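Local coordinates for protein CocE/NonD family hydrolase (PDB 3III) that probably hydrolyses ester or amide bonds as an alpha/beta-hydrolase of the CocE/NonD family, related to X-Pro dipeptidyl-peptidases, at residues K140-D145 against A172-W177; E151-Q156 against G161-N166; H369-A374 against E507-V512; M409-W414 against L425-K430. All coordinates share one frame; numbering follows the deposited sequence. Where two conformers were deposited one is given.

Contact 1. Residues K140-D145 against A172-W177; sequences KREAED and AVTQWW
The indole of Trp177 lies against the first turn of helix 140-154, with one face turned to the backbone of Lys140: its N stands 3.7 Å above the ring plane, displaced toward the rim. The six-membered part of the ring makes the closest approach, Trp177 CZ3 lying 3.6 Å from Lys140 CA and nearly as close to its CB. Beyond CB the lysine chain runs extended past the ring toward solvent-exposed surroundings, so its aliphatic root does the packing while its charge stays outside. Ala143, one turn on, comes to the ring obliquely, and its methyl CB rests 3.8 Å from Trp177 CB; a residue this small lets the two helical segments approach to 9.3 Å between axes while they cross almost at right angles (-85°).

At the other end of the contact, Glu142 OE2 touches Thr174 CG2 at 3.5 Å without bonding to it. The carboxylate is held instead by Tyr170 OH and Trp138 N, which satisfy a buried polar group. With chi1 53°, Thr174 turns its methyl to the glutamate, while OG1 bonds to Ala73 O and Tyr170 O.

Helix 170-179 follows strand 162-168, a junction consistent with the nucleophile elbow of alpha/beta-hydrolases; Trp176, on another side of this helix, packs against strands 186-192 and 262-267 of the central sheet.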
loop_
_atom_site.group_PDB
_atom_site.type_symbol
_atom_site.label_atom_id
_atom_site.label_comp_id
_atom_site.label_asym_id
_atom_site.label_seq_id
_atom_site.Cartn_x
_atom_site.Cartn_y
_atom_site.Cartn_z
ATOM N N LYS A 140 -13.341 -12.096 2.660
ATOM C CA LYS A 140 -14.416 -11.814 3.552
ATOM C C LYS A 140 -14.466 -12.826 4.699
ATOM O O LYS A 140 -14.724 -12.440 5.819
ATOM C CB LYS A 140 -15.754 -11.851 2.829
ATOM C CG LYS A 140 -16.916 -11.422 3.773
ATOM C CD LYS A 140 -18.172 -11.264 2.979
ATOM C CE LYS A 140 -19.315 -10.843 3.837
ATOM N NZ LYS A 140 -20.528 -10.699 3.086
ATOM N N ARG A 141 -14.252 -14.100 4.409
ATOM C CA ARG A 141 -14.215 -15.126 5.461
ATOM C C ARG A 141 -13.130 -14.816 6.509
ATOM O O ARG A 141 -13.315 -15.005 7.690
ATOM C CB ARG A 141 -14.064 -16.539 4.880
ATOM C CG ARG A 141 -12.723 -16.897 4.199
ATOM C CD ARG A 141 -12.790 -18.436 3.821
ATOM N NE ARG A 141 -12.860 -19.195 5.071
ATOM C CZ ARG A 141 -13.170 -20.493 5.150
ATOM N NH1 ARG A 141 -13.399 -21.199 4.069
ATOM N NH2 ARG A 141 -13.242 -21.080 6.327
ATOM N N GLU A 142 -12.023 -14.251 6.095
ATOM C CA GLU A 142 -10.999 -13.861 7.057
ATOM C C GLU A 142 -11.482 -12.628 7.871
ATOM O O GLU A 142 -11.299 -12.557 9.079
ATOM C CB GLU A 142 -9.696 -13.521 6.327
ATOM C CG GLU A 142 -8.569 -13.113 7.209
ATOM C CD GLU A 142 -7.235 -12.855 6.463
ATOM O OE1 GLU A 142 -6.275 -13.611 6.717
ATOM O OE2 GLU A 142 -7.126 -11.860 5.705
ATOM N N ALA A 143 -12.047 -11.650 7.184
ATOM C CA ALA A 143 -12.705 -10.531 7.827
ATOM C C ALA A 143 -13.773 -10.949 8.891
ATOM O O ALA A 143 -13.913 -10.295 9.975
ATOM C CB ALA A 143 -13.332 -9.658 6.745
ATOM N N GLU A 144 -14.569 -11.966 8.578
ATOM C CA GLU A 144 -15.602 -12.443 9.525
ATOM C C GLU A 144 -14.985 -12.969 10.825
ATOM O O GLU A 144 -15.528 -12.731 11.934
ATOM C CB GLU A 144 -16.534 -13.457 8.864
ATOM C CG GLU A 144 -17.453 -12.762 7.847
ATOM C CD GLU A 144 -18.405 -13.704 7.162
ATOM O OE1 GLU A 144 -18.613 -14.817 7.708
ATOM O OE2 GLU A 144 -18.971 -13.312 6.105
ATOM N N ASP A 145 -13.846 -13.664 10.707
ATOM C CA ASP A 145 -13.140 -14.171 11.875
ATOM C C ASP A 145 -12.620 -12.999 12.728
ATOM O O ASP A 145 -12.763 -13.001 13.941
ATOM C CB ASP A 145 -11.958 -15.046 11.455
ATOM C CG ASP A 145 -12.376 -16.394 10.868
ATOM O OD1 ASP A 145 -13.508 -16.833 11.103
ATOM O OD2 ASP A 145 -11.536 -16.988 10.156
ATOM N N ALA A 172 -2.845 -3.886 7.715
ATOM C CA ALA A 172 -3.696 -2.807 7.205
ATOM C C ALA A 172 -4.797 -3.328 6.293
ATOM O O ALA A 172 -5.972 -2.904 6.407
ATOM C CB ALA A 172 -2.848 -1.730 6.474
ATOM N N VAL A 173 -4.451 -4.247 5.380
ATOM C CA VAL A 173 -5.458 -4.788 4.440
ATOM C C VAL A 173 -6.607 -5.455 5.224
ATOM O O VAL A 173 -7.793 -5.256 4.918
ATOM C CB VAL A 173 -4.852 -5.834 3.461
ATOM C CG1 VAL A 173 -5.952 -6.409 2.481
ATOM C CG2 VAL A 173 -3.649 -5.276 2.703
ATOM N N THR A 174 -6.264 -6.207 6.268
ATOM C CA THR A 174 -7.287 -6.866 7.091
ATOM C C THR A 174 -8.206 -5.863 7.808
ATOM O O THR A 174 -9.321 -6.208 8.165
ATOM C CB THR A 174 -6.682 -7.823 8.111
ATOM O OG1 THR A 174 -5.683 -7.156 8.912
ATOM C CG2 THR A 174 -6.037 -9.033 7.443
ATOM N N GLN A 175 -7.715 -4.648 8.033
ATOM C CA GLN A 175 -8.571 -3.574 8.624
ATOM C C GLN A 175 -9.563 -3.060 7.615
ATOM O O GLN A 175 -10.713 -2.894 7.948
ATOM C CB GLN A 175 -7.741 -2.426 9.114
ATOM C CG GLN A 175 -6.748 -2.808 10.217
ATOM C CD GLN A 175 -6.016 -1.557 10.699
ATOM O OE1 GLN A 175 -6.663 -0.619 11.174
ATOM N NE2 GLN A 175 -4.668 -1.548 10.590
ATOM N N TRP A 176 -9.146 -2.814 6.368
ATOM C CA TRP A 176 -10.138 -2.409 5.378
ATOM C C TRP A 176 -11.223 -3.475 5.313
ATOM O O TRP A 176 -12.418 -3.177 5.276
ATOM C CB TRP A 176 -9.510 -2.250 3.985
ATOM C CG TRP A 176 -8.493 -1.134 3.823
ATOM C CD1 TRP A 176 -7.198 -1.285 3.382
ATOM C CD2 TRP A 176 -8.691 0.287 4.008
ATOM N NE1 TRP A 176 -6.572 -0.065 3.342
ATOM C CE2 TRP A 176 -7.477 0.921 3.661
ATOM C CE3 TRP A 176 -9.793 1.094 4.391
ATOM C CZ2 TRP A 176 -7.296 2.309 3.750
ATOM C CZ3 TRP A 176 -9.613 2.484 4.430
ATOM C CH2 TRP A 176 -8.376 3.076 4.117
ATOM N N TRP A 177 -10.797 -4.715 5.234
ATOM C CA TRP A 177 -11.744 -5.836 5.237
ATOM C C TRP A 177 -12.731 -5.856 6.442
ATOM O O TRP A 177 -13.953 -5.814 6.246
ATOM C CB TRP A 177 -11.011 -7.193 5.069
ATOM C CG TRP A 177 -10.958 -7.589 3.604
ATOM C CD1 TRP A 177 -9.861 -7.620 2.790
ATOM C CD2 TRP A 177 -12.071 -7.984 2.784
ATOM N NE1 TRP A 177 -10.220 -8.008 1.545
ATOM C CE2 TRP A 177 -11.568 -8.227 1.498
ATOM C CE3 TRP A 177 -13.440 -8.129 3.006
ATOM C CZ2 TRP A 177 -12.392 -8.620 0.444
ATOM C CZ3 TRP A 177 -14.254 -8.533 1.971
ATOM C CH2 TRP A 177 -13.739 -8.782 0.714
#

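Contact 2. Residues E151-Q156 against G161-N166; sequences EWAANQ and GNIGTN
Gly161 meets Ala154 near the C-terminal end of helix 140-154. The two backbones come close, Gly161 CA being 3.8 Å from Ala154 O, and the alanine methyl CB rests 3.9 Å from the carbonyl oxygen Gly161 O. The chain turns a corner at Gly161 with phi 95°, a conformation in which a CB would be jammed against the preceding carbonyl oxygen; glycine therefore suits the place. Its N is bonded to Ser159 OG.

Asn162 points its CB away from the helix; its amide is hydrogen-bonded to Leu320 O, Glu322 and Lys187. Ile163 is the residue of this strand whose side chain reaches the helix. Its CG1 sits beside the backbone N (chi1 -47°), and the CD1 methyl meets two alanines, 3.9 Å from Ala153 CB and 4.3 Å from Ala154 CB. The same methyl also lies 3.9 Å from Ala154 N. Short alanines fit here because they bring the helix backbone itself within range of a branched residue. From Gly164 onward the strand leaves this end of the helix, and Thr165 meets Tyr146 further back along it.

Within the first segment, Gln156 NE2 bonds to Trp152 O at 2.8 Å, almost straight (174°), while lying over one face of the Trp152 ring; Asn155 N reaches the same oxygen from the other face of its carbonyl plane.

The helix belongs to a beta-alpha-beta crossover between parallel strands 119-124 and 162-168, passing strand 67-74, and lies on the sheet here. No hydrogen bond or charge pair joins the two segments, so their hold is apolar and depends on shape.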
loop_
_atom_site.group_PDB
_atom_site.type_symbol
_atom_site.label_atom_id
_atom_site.label_comp_id
_atom_site.label_asym_id
_atom_site.label_seq_id
_atom_site.Cartn_x
_atom_site.Cartn_y
_atom_site.Cartn_z
ATOM N N GLU A 151 -15.269 -8.263 18.646
ATOM C CA GLU A 151 -16.433 -8.283 19.522
ATOM C C GLU A 151 -16.166 -9.037 20.815
ATOM O O GLU A 151 -16.678 -8.657 21.855
ATOM C CB GLU A 151 -17.658 -8.817 18.769
ATOM C CG GLU A 151 -18.074 -7.887 17.605
ATOM C CD GLU A 151 -18.299 -6.423 18.047
ATOM O OE1 GLU A 151 -19.195 -6.217 18.917
ATOM O OE2 GLU A 151 -17.595 -5.497 17.552
ATOM N N TRP A 152 -15.348 -10.082 20.758
ATOM C CA TRP A 152 -14.933 -10.809 21.953
ATOM C C TRP A 152 -14.103 -9.915 22.908
ATOM O O TRP A 152 -14.361 -9.879 24.117
ATOM C CB TRP A 152 -14.118 -12.019 21.543
ATOM C CG TRP A 152 -13.481 -12.742 22.702
ATOM C CD1 TRP A 152 -14.032 -13.740 23.450
ATOM C CD2 TRP A 152 -12.193 -12.508 23.225
ATOM N NE1 TRP A 152 -13.145 -14.142 24.415
ATOM C CE2 TRP A 152 -12.010 -13.393 24.298
ATOM C CE3 TRP A 152 -11.152 -11.635 22.883
ATOM C CZ2 TRP A 152 -10.827 -13.432 25.038
ATOM C CZ3 TRP A 152 -9.982 -11.694 23.603
ATOM C CH2 TRP A 152 -9.838 -12.575 24.682
ATOM N N ALA A 153 -13.153 -9.189 22.334
ATOM C CA ALA A 153 -12.284 -8.281 23.044
ATOM C C ALA A 153 -13.073 -7.214 23.769
ATOM O O ALA A 153 -12.717 -6.855 24.869
ATOM C CB ALA A 153 -11.294 -7.611 22.064
ATOM N N ALA A 154 -14.168 -6.751 23.157
ATOM C CA ALA A 154 -14.984 -5.712 23.744
ATOM C C ALA A 154 -15.670 -6.144 25.019
ATOM O O ALA A 154 -16.014 -5.305 25.827
ATOM C CB ALA A 154 -16.009 -5.188 22.771
ATOM N N ASN A 155 -15.791 -7.445 25.231
ATOM C CA ASN A 155 -16.438 -7.975 26.385
ATOM C C ASN A 155 -15.511 -8.501 27.496
ATOM O O ASN A 155 -15.981 -9.059 28.463
ATOM C CB ASN A 155 -17.410 -9.084 25.945
ATOM C CG ASN A 155 -18.672 -8.523 25.327
ATOM O OD1 ASN A 155 -19.093 -8.972 24.259
ATOM N ND2 ASN A 155 -19.215 -7.481 25.924
ATOM N N GLN A 156 -14.223 -8.322 27.383
ATOM C CA GLN A 156 -13.316 -8.829 28.387
ATOM C C GLN A 156 -13.140 -7.870 29.576
ATOM O O GLN A 156 -13.314 -6.671 29.482
ATOM C CB GLN A 156 -11.961 -9.125 27.765
ATOM C CG GLN A 156 -12.001 -10.198 26.700
ATOM C CD GLN A 156 -12.837 -11.386 27.072
ATOM O OE1 GLN A 156 -12.524 -12.090 28.044
ATOM N NE2 GLN A 156 -13.948 -11.598 26.332
ATOM N N GLY A 161 -14.399 -1.456 26.162
ATOM C CA GLY A 161 -15.426 -1.594 25.125
ATOM C C GLY A 161 -15.056 -1.010 23.756
ATOM O O GLY A 161 -15.762 -1.262 22.787
ATOM N N ASN A 162 -13.989 -0.218 23.681
ATOM C CA ASN A 162 -13.571 0.464 22.475
ATOM C C ASN A 162 -12.309 -0.207 21.903
ATOM O O ASN A 162 -11.200 -0.157 22.506
ATOM C CB ASN A 162 -13.257 1.959 22.734
ATOM C CG ASN A 162 -14.440 2.719 23.276
ATOM O OD1 ASN A 162 -15.569 2.259 23.157
ATOM N ND2 ASN A 162 -14.192 3.887 23.892
ATOM N N ILE A 163 -12.485 -0.798 20.724
ATOM C CA ILE A 163 -11.397 -1.420 20.006
ATOM C C ILE A 163 -11.017 -0.551 18.798
ATOM O O ILE A 163 -11.874 -0.065 18.044
ATOM C CB ILE A 163 -11.770 -2.805 19.501
ATOM C CG1 ILE A 163 -12.469 -3.703 20.565
ATOM C CG2 ILE A 163 -10.591 -3.417 18.708
ATOM C CD1 ILE A 163 -12.014 -3.740 21.938
ATOM N N GLY A 164 -9.734 -0.346 18.645
ATOM C CA GLY A 164 -9.164 0.307 17.491
ATOM C C GLY A 164 -8.128 -0.639 16.862
ATOM O O GLY A 164 -7.232 -1.212 17.544
ATOM N N THR A 165 -8.178 -0.766 15.551
ATOM C CA THR A 165 -7.205 -1.583 14.838
ATOM C C THR A 165 -6.089 -0.761 14.251
ATOM O O THR A 165 -6.258 0.439 13.964
ATOM C CB THR A 165 -7.882 -2.413 13.754
ATOM O OG1 THR A 165 -8.606 -1.550 12.885
ATOM C CG2 THR A 165 -8.840 -3.487 14.362
ATOM N N ASN A 166 -4.914 -1.387 14.097
ATOM C CA ASN A 166 -3.719 -0.634 13.740
ATOM C C ASN A 166 -2.666 -1.566 13.214
ATOM O O ASN A 166 -2.470 -2.644 13.778
ATOM C CB ASN A 166 -3.189 0.030 15.019
ATOM C CG ASN A 166 -2.078 1.027 14.798
ATOM O OD1 ASN A 166 -1.505 1.165 13.715
ATOM N ND2 ASN A 166 -1.727 1.748 15.891
#

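Contact 3. Residues H369-A374 against E507-V512; sequences HTLNHA and ETLEVV
The C-terminal domain is a beta sandwich, consistent with the galactose-binding-like jelly roll of its family, and Leu371 meets Leu509 and Val511 in the layer between its two sheets. Leu371 belongs to the short strand 370-372, which pairs with strand 358-365, whereas Leu509 and Val511 lie on strand 508-514 of the five-stranded sheet. The backbone of Leu371 also bonds to Lys396 of strand 392-398, the edge of that same sheet, so the two sheets come together here.

One methyl carries the whole contact. Leu371 has CG beside its backbone N (chi1 -67°), which carries CD1 inward to both partners; its side chain meets each of theirs at about a right angle. Leu509 instead has CG beside its carbonyl carbon and brings CD2 across to Leu371. Val511 contributes CG2, 4.0 Å from Leu371 CD1. Branched aliphatic residues suit such an interior because they fill it without polar atoms needing partners.

The outward neighbours of Leu371 are polar and bond to each other: Asn372 ND2 donates to Thr370 OG1 at 3.0 Å and also reaches Tyr363 O. Facing inward, the tightest point is Leu371 CD1 against Leu509 CD2, at 3.5 Å closer than methyl groups usually pack.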
loop_
_atom_site.group_PDB
_atom_site.type_symbol
_atom_site.label_atom_id
_atom_site.label_comp_id
_atom_site.label_asym_id
_atom_site.label_seq_id
_atom_site.Cartn_x
_atom_site.Cartn_y
_atom_site.Cartn_z
ATOM N N HIS A 369 10.596 13.761 -29.240
ATOM C CA HIS A 369 10.587 13.443 -27.793
ATOM C C HIS A 369 10.126 14.595 -26.870
ATOM O O HIS A 369 10.766 14.858 -25.844
ATOM C CB HIS A 369 11.916 12.785 -27.263
ATOM C CG HIS A 369 13.186 13.534 -27.556
ATOM N ND1 HIS A 369 13.628 14.593 -26.784
ATOM C CD2 HIS A 369 14.151 13.325 -28.488
ATOM C CE1 HIS A 369 14.780 15.036 -27.261
ATOM N NE2 HIS A 369 15.116 14.288 -28.298
ATOM N N THR A 370 9.004 15.250 -27.208
ATOM C CA THR A 370 8.514 16.366 -26.394
ATOM C C THR A 370 7.113 16.177 -25.908
ATOM O O THR A 370 6.326 15.453 -26.515
ATOM C CB THR A 370 8.586 17.725 -27.108
ATOM O OG1 THR A 370 7.760 17.724 -28.278
ATOM C CG2 THR A 370 10.034 18.016 -27.480
ATOM N N LEU A 371 6.853 16.840 -24.763
ATOM C CA LEU A 371 5.541 17.067 -24.197
ATOM C C LEU A 371 5.282 18.549 -24.363
ATOM O O LEU A 371 6.193 19.366 -24.188
ATOM C CB LEU A 371 5.511 16.718 -22.706
ATOM C CG LEU A 371 5.684 15.266 -22.237
ATOM C CD1 LEU A 371 5.846 15.210 -20.708
ATOM C CD2 LEU A 371 4.465 14.454 -22.663
ATOM N N ASN A 372 4.045 18.906 -24.684
ATOM C CA ASN A 372 3.759 20.238 -25.172
ATOM C C ASN A 372 2.473 20.824 -24.611
ATOM O O ASN A 372 1.468 20.123 -24.492
ATOM C CB ASN A 372 3.605 20.221 -26.739
ATOM C CG ASN A 372 4.842 19.667 -27.475
ATOM O OD1 ASN A 372 5.704 20.423 -27.963
ATOM N ND2 ASN A 372 4.941 18.351 -27.541
ATOM N N HIS A 373 2.475 22.137 -24.375
ATOM C CA HIS A 373 1.246 22.873 -24.052
ATOM C C HIS A 373 0.166 22.751 -25.087
ATOM O O HIS A 373 -0.954 22.611 -24.712
ATOM C CB HIS A 373 1.488 24.369 -23.912
ATOM C CG HIS A 373 2.256 24.720 -22.701
ATOM N ND1 HIS A 373 1.773 24.480 -21.431
ATOM C CD2 HIS A 373 3.489 25.269 -22.547
ATOM C CE1 HIS A 373 2.675 24.874 -20.543
ATOM N NE2 HIS A 373 3.726 25.356 -21.193
ATOM N N ALA A 374 0.527 22.867 -26.366
ATOM C CA ALA A 374 -0.422 22.921 -27.470
ATOM C C ALA A 374 -0.561 21.547 -28.074
ATOM O O ALA A 374 0.379 20.758 -28.004
ATOM C CB ALA A 374 0.081 23.904 -28.546
ATOM N N GLU A 507 13.810 22.278 -14.076
ATOM C CA GLU A 507 13.771 20.824 -13.981
ATOM C C GLU A 507 12.815 20.265 -15.032
ATOM O O GLU A 507 11.987 20.992 -15.552
ATOM C CB GLU A 507 13.401 20.387 -12.552
ATOM C CG GLU A 507 14.534 20.734 -11.536
ATOM C CD GLU A 507 14.374 20.147 -10.139
ATOM O OE1 GLU A 507 13.262 20.143 -9.562
ATOM O OE2 GLU A 507 15.422 19.717 -9.593
ATOM N N THR A 508 12.918 18.968 -15.309
ATOM C CA THR A 508 12.174 18.335 -16.407
ATOM C C THR A 508 11.355 17.156 -15.954
ATOM O O THR A 508 11.819 16.360 -15.166
ATOM C CB THR A 508 13.200 17.855 -17.408
ATOM O OG1 THR A 508 13.923 19.013 -17.871
ATOM C CG2 THR A 508 12.545 17.087 -18.640
ATOM N N LEU A 509 10.162 17.014 -16.496
ATOM C CA LEU A 509 9.383 15.802 -16.345
ATOM C C LEU A 509 9.541 15.024 -17.606
ATOM O O LEU A 509 9.495 15.585 -18.748
ATOM C CB LEU A 509 7.901 16.167 -16.098
ATOM C CG LEU A 509 6.912 14.996 -16.004
ATOM C CD1 LEU A 509 5.651 15.382 -15.151
ATOM C CD2 LEU A 509 6.495 14.487 -17.369
ATOM N N GLU A 510 9.741 13.733 -17.438
ATOM C CA GLU A 510 9.922 12.827 -18.559
ATOM C C GLU A 510 8.952 11.670 -18.444
ATOM O O GLU A 510 8.881 11.005 -17.407
ATOM C CB GLU A 510 11.336 12.292 -18.603
ATOM C CG GLU A 510 11.642 11.414 -19.826
ATOM C CD GLU A 510 13.054 10.827 -19.759
ATOM O OE1 GLU A 510 13.560 10.559 -18.636
ATOM O OE2 GLU A 510 13.661 10.641 -20.820
ATOM N N VAL A 511 8.182 11.461 -19.504
ATOM C CA VAL A 511 7.392 10.269 -19.653
ATOM C C VAL A 511 8.229 9.238 -20.408
ATOM O O VAL A 511 8.768 9.551 -21.458
ATOM C CB VAL A 511 6.147 10.528 -20.527
ATOM C CG1 VAL A 511 5.535 9.186 -20.934
ATOM C CG2 VAL A 511 5.175 11.351 -19.807
ATOM N N VAL A 512 8.238 7.987 -19.941
ATOM C CA VAL A 512 8.910 6.892 -20.614
ATOM C C VAL A 512 7.846 5.813 -20.873
ATOM O O VAL A 512 7.041 5.518 -19.992
ATOM C CB VAL A 512 9.993 6.272 -19.727
ATOM C CG1 VAL A 512 10.640 5.060 -20.410
ATOM C CG2 VAL A 512 11.033 7.324 -19.303
#

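Contact 4. Residues M409-W414 against L425-K430; sequences MNLKLW and LFAGIK
Three pairs of side chains face each other between strands 409-414 and 425-430: Met409 with Ile429, Leu411 with Ala427, and Leu413 with Leu425. All six have their CB directed at the opposing strand, and the pairing runs forward along one strand and backward along the other.

Met409, present as selenomethionine, is extended beyond CG and lies aslant to Ile429. Its SE atom is 4.2 Å from Ile429 CG1, and its terminal methyl CE lies equally near Ile429 CG2, so the end of the side chain spans both branches of the isoleucine. In the middle pair the backbones draw nearest, Leu411 CA and Ala427 CA being 8.1 Å apart. The small alanine matches this point. Leu411, with CG anti to its backbone N (chi1 178°), spans most of the distance and sets CD2 4.0 Å from Ala427 CB. Where the strands diverge again, two leucines pass alongside each other in opposite directions, Leu413 CD1 lying 4.4 Å from Leu425 CD1, a loose contact. Residue size thus follows the changing separation.

The alternate residues of strand 408-417 turn to the other side and are largely polar: Lys412 and Trp414 both bond to Asp551, and Asn410 bonds to Glu493.

With axes 9.3 Å apart at closest and no hydrogen bond between them, the strands are not neighbours in one sheet. They belong to the two facing sheets, and their directions differ by 131°. Such face-to-face packing of aliphatic side chains between crossed layers is characteristic of a beta sandwich, here consistent with the jelly-roll C-terminal domain of the family.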
loop_
_atom_site.group_PDB
_atom_site.type_symbol
_atom_site.label_atom_id
_atom_site.label_comp_id
_atom_site.label_asym_id
_atom_site.label_seq_id
_atom_site.Cartn_x
_atom_site.Cartn_y
_atom_site.Cartn_z
HETATM N N MSE A 409 -1.968 10.748 -12.386
HETATM C CA MSE A 409 -1.748 11.223 -13.756
HETATM C C MSE A 409 -2.240 10.155 -14.680
HETATM O O MSE A 409 -2.243 8.966 -14.330
HETATM C CB MSE A 409 -0.270 11.458 -14.019
HETATM C CG MSE A 409 0.448 12.225 -12.918
HETATM SE SE MSE A 409 2.206 12.916 -13.604
HETATM C CE MSE A 409 3.173 13.059 -11.817
ATOM N N ASN A 410 -2.611 10.591 -15.871
ATOM C CA ASN A 410 -3.252 9.749 -16.870
ATOM C C ASN A 410 -2.446 9.911 -18.138
ATOM O O ASN A 410 -2.327 11.038 -18.687
ATOM C CB ASN A 410 -4.737 10.177 -17.079
ATOM C CG ASN A 410 -5.469 9.281 -18.059
ATOM O OD1 ASN A 410 -4.882 8.368 -18.640
ATOM N ND2 ASN A 410 -6.778 9.515 -18.233
ATOM N N LEU A 411 -1.909 8.797 -18.609
ATOM C CA LEU A 411 -1.195 8.799 -19.876
ATOM C C LEU A 411 -2.058 8.183 -20.975
ATOM O O LEU A 411 -2.285 6.963 -20.976
ATOM C CB LEU A 411 0.138 8.057 -19.732
ATOM C CG LEU A 411 0.929 7.968 -21.034
ATOM C CD1 LEU A 411 1.229 9.386 -21.562
ATOM C CD2 LEU A 411 2.243 7.135 -20.811
ATOM N N LYS A 412 -2.536 9.042 -21.893
ATOM C CA LYS A 412 -3.338 8.605 -23.020
ATOM C C LYS A 412 -2.422 8.373 -24.207
ATOM O O LYS A 412 -1.689 9.278 -24.638
ATOM C CB LYS A 412 -4.456 9.576 -23.384
ATOM C CG LYS A 412 -5.383 8.910 -24.449
ATOM C CD LYS A 412 -6.381 9.899 -25.030
ATOM C CE LYS A 412 -7.372 9.253 -25.922
ATOM N NZ LYS A 412 -8.318 10.303 -26.400
ATOM N N LEU A 413 -2.452 7.156 -24.730
ATOM C CA LEU A 413 -1.703 6.814 -25.932
ATOM C C LEU A 413 -2.569 6.208 -27.011
ATOM O O LEU A 413 -3.530 5.493 -26.715
ATOM C CB LEU A 413 -0.548 5.840 -25.630
ATOM C CG LEU A 413 0.440 6.195 -24.522
ATOM C CD1 LEU A 413 1.281 4.952 -24.139
ATOM C CD2 LEU A 413 1.318 7.431 -24.894
ATOM N N TRP A 414 -2.201 6.461 -28.261
ATOM C CA TRP A 414 -2.684 5.688 -29.357
ATOM C C TRP A 414 -1.603 4.700 -29.828
ATOM O O TRP A 414 -0.473 5.083 -30.110
ATOM C CB TRP A 414 -3.153 6.595 -30.496
ATOM C CG TRP A 414 -4.316 7.465 -30.124
ATOM C CD1 TRP A 414 -4.283 8.627 -29.406
ATOM C CD2 TRP A 414 -5.673 7.278 -30.519
ATOM N NE1 TRP A 414 -5.548 9.152 -29.311
ATOM C CE2 TRP A 414 -6.423 8.326 -29.943
ATOM C CE3 TRP A 414 -6.341 6.275 -31.214
ATOM C CZ2 TRP A 414 -7.790 8.452 -30.125
ATOM C CZ3 TRP A 414 -7.721 6.379 -31.392
ATOM C CH2 TRP A 414 -8.432 7.462 -30.835
ATOM N N LEU A 425 2.263 -2.584 -21.845
ATOM C CA LEU A 425 2.851 -1.250 -21.824
ATOM C C LEU A 425 3.236 -0.889 -20.371
ATOM O O LEU A 425 2.448 -1.075 -19.425
ATOM C CB LEU A 425 1.881 -0.213 -22.359
ATOM C CG LEU A 425 1.300 -0.339 -23.782
ATOM C CD1 LEU A 425 0.200 0.730 -24.054
ATOM C CD2 LEU A 425 2.394 -0.201 -24.770
ATOM N N PHE A 426 4.463 -0.412 -20.242
ATOM C CA PHE A 426 5.063 -0.028 -18.991
ATOM C C PHE A 426 5.306 1.462 -19.102
ATOM O O PHE A 426 6.009 1.920 -19.993
ATOM C CB PHE A 426 6.389 -0.758 -18.805
ATOM C CG PHE A 426 6.245 -2.272 -18.595
ATOM C CD1 PHE A 426 6.439 -2.826 -17.369
ATOM C CD2 PHE A 426 5.923 -3.121 -19.651
ATOM C CE1 PHE A 426 6.282 -4.217 -17.127
ATOM C CE2 PHE A 426 5.804 -4.519 -19.438
ATOM C CZ PHE A 426 5.999 -5.078 -18.201
ATOM N N ALA A 427 4.649 2.221 -18.249
ATOM C CA ALA A 427 4.801 3.677 -18.205
ATOM C C ALA A 427 5.523 4.113 -16.972
ATOM O O ALA A 427 5.421 3.505 -15.880
ATOM C CB ALA A 427 3.485 4.349 -18.288
ATOM N N GLY A 428 6.274 5.204 -17.132
ATOM C CA GLY A 428 6.900 5.843 -16.040
ATOM C C GLY A 428 7.026 7.342 -16.162
ATOM O O GLY A 428 7.101 7.892 -17.274
ATOM N N ILE A 429 6.978 8.003 -15.002
ATOM C CA ILE A 429 7.267 9.435 -14.901
ATOM C C ILE A 429 8.571 9.581 -14.144
ATOM O O ILE A 429 8.729 8.996 -13.045
ATOM C CB ILE A 429 6.183 10.174 -14.122
ATOM C CG1 ILE A 429 4.812 9.871 -14.726
ATOM C CG2 ILE A 429 6.480 11.762 -14.071
ATOM C CD1 ILE A 429 4.684 10.293 -16.240
ATOM N N LYS A 430 9.490 10.361 -14.716
ATOM C CA LYS A 430 10.812 10.644 -14.095
ATOM C C LYS A 430 10.959 12.170 -13.963
ATOM O O LYS A 430 10.318 12.934 -14.706
ATOM C CB LYS A 430 11.962 10.111 -14.970
ATOM C CG LYS A 430 11.969 8.634 -15.153
ATOM C CD LYS A 430 13.102 8.109 -15.993
ATOM C CE LYS A 430 13.116 6.576 -15.919
ATOM N NZ LYS A 430 13.463 6.037 -14.560
#

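All four contacts are largely buried, but they divide between two domains. Contacts 1 and 2 share helix 140-154 in the alpha/beta-hydrolase part, contact 2 nested within the loop that contact 1 closes; Gln175 OE1 and Thr165 OG1 join them in a probable hydrogen bond. Contacts 3 and 4 lie in the C-terminal sandwich, on the opposite side of the chain's centre, and are linked through neighbouring strands 508-514 and 424-432, with Ile429 packing on Leu509 and Val511. The chemistry follows the place: helix contacts mix alanines, an isoleucine methyl and an indole with a buried glutamate and threonine satisfied by other residues and an exposed lysine, whereas sandwich contacts are purely aliphatic apart from one selenium.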